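Local coordinates for protein MRG701 (Oryza sativa, PDB 5IN1) that probably reads methylated histone tails through its chromodomain, as other MRG-family proteins do, and is likely to take part in transcriptional regulation, at residues L10-E19 with K64-Q72. Numbering follows the deposited sequence.
Sequences LAYHGPLLYE and KQQELEKSQ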
loop_
_atom_site.group_PDB
_atom_site.type_symbol
_atom_site.label_atom_id
_atom_site.label_comp_id
_atom_site.label_asym_id
_atom_site.label_seq_id
_atom_site.Cartn_x
_atom_site.Cartn_y
_atom_site.Cartn_z
ATOM N N LEU A 10 10.399 15.764 -2.351
ATOM C CA LEU A 10 10.000 17.145 -2.607
ATOM C C LEU A 10 8.487 17.242 -2.453
ATOM O O LEU A 10 7.758 16.341 -2.880
ATOM C CB LEU A 10 10.440 17.594 -3.998
ATOM C CG LEU A 10 11.950 17.623 -4.179
ATOM C CD1 LEU A 10 12.324 17.822 -5.634
ATOM C CD2 LEU A 10 12.578 18.706 -3.314
ATOM N N ALA A 11 8.015 18.304 -1.822
ATOM C CA ALA A 11 6.587 18.508 -1.578
ATOM C C ALA A 11 6.188 19.927 -1.946
ATOM O O ALA A 11 6.853 20.901 -1.581
ATOM C CB ALA A 11 6.243 18.242 -0.118
ATOM N N TYR A 12 5.089 20.050 -2.677
ATOM C CA TYR A 12 4.486 21.349 -2.903
ATOM C C TYR A 12 3.898 21.896 -1.612
ATOM O O TYR A 12 3.263 21.178 -0.845
ATOM C CB TYR A 12 3.400 21.270 -3.972
ATOM C CG TYR A 12 3.922 21.194 -5.379
ATOM C CD1 TYR A 12 4.569 22.272 -5.943
ATOM C CD2 TYR A 12 3.765 20.044 -6.152
ATOM C CE1 TYR A 12 5.052 22.234 -7.239
ATOM C CE2 TYR A 12 4.240 19.998 -7.451
ATOM C CZ TYR A 12 4.867 21.098 -7.990
ATOM O OH TYR A 12 5.360 21.071 -9.289
ATOM N N HIS A 13 4.116 23.175 -1.372
ATOM C CA HIS A 13 3.367 23.879 -0.343
ATOM C C HIS A 13 3.123 25.233 -0.955
ATOM O O HIS A 13 3.998 26.088 -0.949
ATOM C CB HIS A 13 4.131 23.970 0.976
ATOM C CG HIS A 13 3.243 24.141 2.163
ATOM N ND1 HIS A 13 2.815 25.375 2.597
ATOM C CD2 HIS A 13 2.686 23.232 3.000
ATOM C CE1 HIS A 13 2.046 25.224 3.659
ATOM N NE2 HIS A 13 1.949 23.935 3.925
ATOM N N GLY A 14 1.959 25.415 -1.560
ATOM C CA GLY A 14 1.853 26.474 -2.539
ATOM C C GLY A 14 2.665 26.064 -3.752
ATOM O O GLY A 14 3.015 24.898 -3.903
ATOM N N PRO A 15 2.978 27.023 -4.627
ATOM C CA PRO A 15 3.529 26.689 -5.942
ATOM C C PRO A 15 4.999 26.291 -5.961
ATOM O O PRO A 15 5.475 25.886 -7.019
ATOM C CB PRO A 15 3.297 27.973 -6.748
ATOM C CG PRO A 15 3.272 29.040 -5.706
ATOM C CD PRO A 15 2.613 28.445 -4.514
ATOM N N LEU A 16 5.703 26.375 -4.841
ATOM C CA LEU A 16 7.112 25.995 -4.825
ATOM C C LEU A 16 7.277 24.617 -4.206
ATOM O O LEU A 16 6.427 24.162 -3.435
ATOM C CB LEU A 16 7.965 27.024 -4.058
ATOM C CG LEU A 16 7.912 28.460 -4.581
ATOM C CD1 LEU A 16 8.736 29.376 -3.694
ATOM C CD2 LEU A 16 8.441 28.500 -6.010
ATOM N N LEU A 17 8.405 23.984 -4.512
ATOM C CA LEU A 17 8.745 22.684 -3.958
ATOM C C LEU A 17 9.699 22.792 -2.775
ATOM O O LEU A 17 10.719 23.479 -2.863
ATOM C CB LEU A 17 9.384 21.816 -5.040
ATOM C CG LEU A 17 8.398 21.294 -6.092
ATOM C CD1 LEU A 17 9.145 20.753 -7.295
ATOM C CD2 LEU A 17 7.492 20.219 -5.475
ATOM N N TYR A 18 9.395 22.062 -1.699
ATOM C CA TYR A 18 10.212 22.085 -0.480
ATOM C C TYR A 18 10.658 20.671 -0.130
ATOM O O TYR A 18 9.905 19.700 -0.319
ATOM C CB TYR A 18 9.425 22.681 0.696
ATOM C CG TYR A 18 8.948 24.083 0.429
ATOM C CD1 TYR A 18 9.705 25.183 0.801
ATOM C CD2 TYR A 18 7.750 24.307 -0.245
ATOM C CE1 TYR A 18 9.279 26.471 0.524
ATOM C CE2 TYR A 18 7.322 25.598 -0.535
ATOM C CZ TYR A 18 8.085 26.660 -0.140
ATOM O OH TYR A 18 7.639 27.924 -0.420
ATOM N N GLU A 19 11.872 20.526 0.375
ATOM C CA GLU A 19 12.269 19.216 0.848
ATOM C C GLU A 19 11.459 18.850 2.089
ATOM O O GLU A 19 11.222 19.688 2.969
ATOM C CB GLU A 19 13.769 19.159 1.141
ATOM C CG GLU A 19 14.246 17.712 1.200
ATOM C CD GLU A 19 15.758 17.561 1.317
ATOM O OE1 GLU A 19 16.444 18.509 1.747
ATOM O OE2 GLU A 19 16.250 16.461 0.953
ATOM N N LYS A 64 13.256 20.672 -11.423
ATOM C CA LYS A 64 11.945 21.327 -11.418
ATOM C C LYS A 64 11.820 22.335 -10.273
ATOM O O LYS A 64 11.339 23.456 -10.467
ATOM C CB LYS A 64 10.836 20.287 -11.318
ATOM C CG LYS A 64 9.425 20.846 -11.289
ATOM C CD LYS A 64 9.059 21.479 -12.619
ATOM C CE LYS A 64 7.596 21.918 -12.656
ATOM N NZ LYS A 64 7.324 22.647 -13.934
ATOM N N GLN A 65 12.288 21.942 -9.088
ATOM C CA GLN A 65 12.328 22.870 -7.959
ATOM C C GLN A 65 13.095 24.143 -8.331
ATOM O O GLN A 65 12.621 25.245 -8.099
ATOM C CB GLN A 65 12.958 22.204 -6.747
ATOM C CG GLN A 65 13.174 23.150 -5.573
ATOM C CD GLN A 65 13.989 22.481 -4.488
ATOM O OE1 GLN A 65 15.116 22.032 -4.740
ATOM N NE2 GLN A 65 13.430 22.393 -3.275
ATOM N N GLN A 66 14.279 23.971 -8.929
ATOM C CA GLN A 66 15.096 25.093 -9.401
ATOM C C GLN A 66 14.351 25.976 -10.410
ATOM O O GLN A 66 14.382 27.203 -10.296
ATOM C CB GLN A 66 16.408 24.564 -10.009
ATOM C CG GLN A 66 17.191 25.551 -10.890
ATOM C CD GLN A 66 18.552 25.008 -11.315
ATOM O OE1 GLN A 66 18.841 23.833 -11.153
ATOM N NE2 GLN A 66 19.396 25.881 -11.861
ATOM N N GLU A 67 13.726 25.360 -11.407
ATOM C CA GLU A 67 12.996 26.124 -12.411
ATOM C C GLU A 67 11.913 26.970 -11.767
ATOM O O GLU A 67 11.706 28.117 -12.153
ATOM C CB GLU A 67 12.369 25.194 -13.455
ATOM C CG GLU A 67 11.635 25.917 -14.595
ATOM C CD GLU A 67 10.834 24.965 -15.489
ATOM O OE1 GLU A 67 10.905 23.732 -15.298
ATOM O OE2 GLU A 67 10.129 25.451 -16.397
ATOM N N LEU A 68 11.191 26.397 -10.808
ATOM C CA LEU A 68 10.144 27.158 -10.141
ATOM C C LEU A 68 10.711 28.324 -9.346
ATOM O O LEU A 68 10.121 29.403 -9.312
ATOM C CB LEU A 68 9.313 26.262 -9.221
ATOM C CG LEU A 68 8.464 25.241 -9.974
ATOM C CD1 LEU A 68 7.903 24.154 -9.045
ATOM C CD2 LEU A 68 7.344 25.961 -10.735
ATOM N N GLU A 69 11.853 28.108 -8.706
ATOM C CA GLU A 69 12.502 29.194 -7.978
ATOM C C GLU A 69 12.944 30.324 -8.909
ATOM O O GLU A 69 12.849 31.501 -8.563
ATOM C CB GLU A 69 13.702 28.665 -7.188
ATOM C CG GLU A 69 13.296 27.828 -5.987
ATOM C CD GLU A 69 14.486 27.320 -5.213
ATOM O OE1 GLU A 69 15.271 26.523 -5.786
ATOM O OE2 GLU A 69 14.644 27.697 -4.033
ATOM N N LYS A 70 13.417 29.972 -10.098
ATOM C CA LYS A 70 13.909 30.991 -11.017
ATOM C C LYS A 70 12.799 31.763 -11.711
ATOM O O LYS A 70 13.020 32.890 -12.168
ATOM C CB LYS A 70 14.827 30.354 -12.051
ATOM C CG LYS A 70 16.132 29.908 -11.458
ATOM C CD LYS A 70 17.049 29.293 -12.491
ATOM C CE LYS A 70 17.446 30.295 -13.577
ATOM N NZ LYS A 70 18.349 31.393 -13.096
ATOM N N SER A 71 11.608 31.185 -11.792
ATOM C CA SER A 71 10.513 31.865 -12.475
ATOM C C SER A 71 9.658 32.645 -11.486
ATOM O O SER A 71 8.682 33.290 -11.872
ATOM C CB SER A 71 9.660 30.868 -13.253
ATOM O OG SER A 71 8.987 29.989 -12.377
ATOM N N GLN A 72 10.029 32.579 -10.211
ATOM C CA GLN A 72 9.345 33.337 -9.168
ATOM C C GLN A 72 9.356 34.830 -9.471
ATOM O O GLN A 72 10.374 35.367 -9.905
ATOM C CB GLN A 72 9.998 33.081 -7.809
ATOM C CG GLN A 72 9.322 32.009 -6.998
ATOM C CD GLN A 72 7.929 32.408 -6.556
ATOM O OE1 GLN A 72 7.743 33.422 -5.881
ATOM N NE2 GLN A 72 6.934 31.616 -6.951
#
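Q65 reaches from the helix to the backbone of L17, and this one polar bond amid leucine contacts illustrates how a helix can be fastened to a sheet. Its NE2 lies 2.9 Å from L17 O with the N-H pointing almost straight at the oxygen (N-H...O 178°), in the plane of its own amide but well above the plane of the carbonyl it meets. With CG anti to the backbone N (chi1 174°) and the chain extended beyond it, the amide is carried out to strand 16-28, with L10 CD2 of the neighbouring strand 3.8 Å from NE2. Shortened to an alanine, this position is likely to leave L17 O without its Q65 donor and L10 CD2 without the amide beside it.

Nearer the Q65 backbone, L17 CB meets Q65 CB at 4.0 Å, while its CD1 touches both K64 CG and L68. Methyl CD1 of L68 is shared: it sits 3.6 Å from P15 O, and 3.9 Å from Y12 CE1 at the edge of the ring. L17 CD2 lies over the centre of one face of that ring, so the tyrosine is backed by its own hairpin. Further along, L16 CD2 packs 3.6 Å from Q72 NE2.

The hairpin is held by paired A11–Y18 backbone bonds, and L17 also touches L55 of strand 54-56, which pairs with 8-13. A C-terminal helix lying across a curved antiparallel sheet is characteristic of the chromodomain fold.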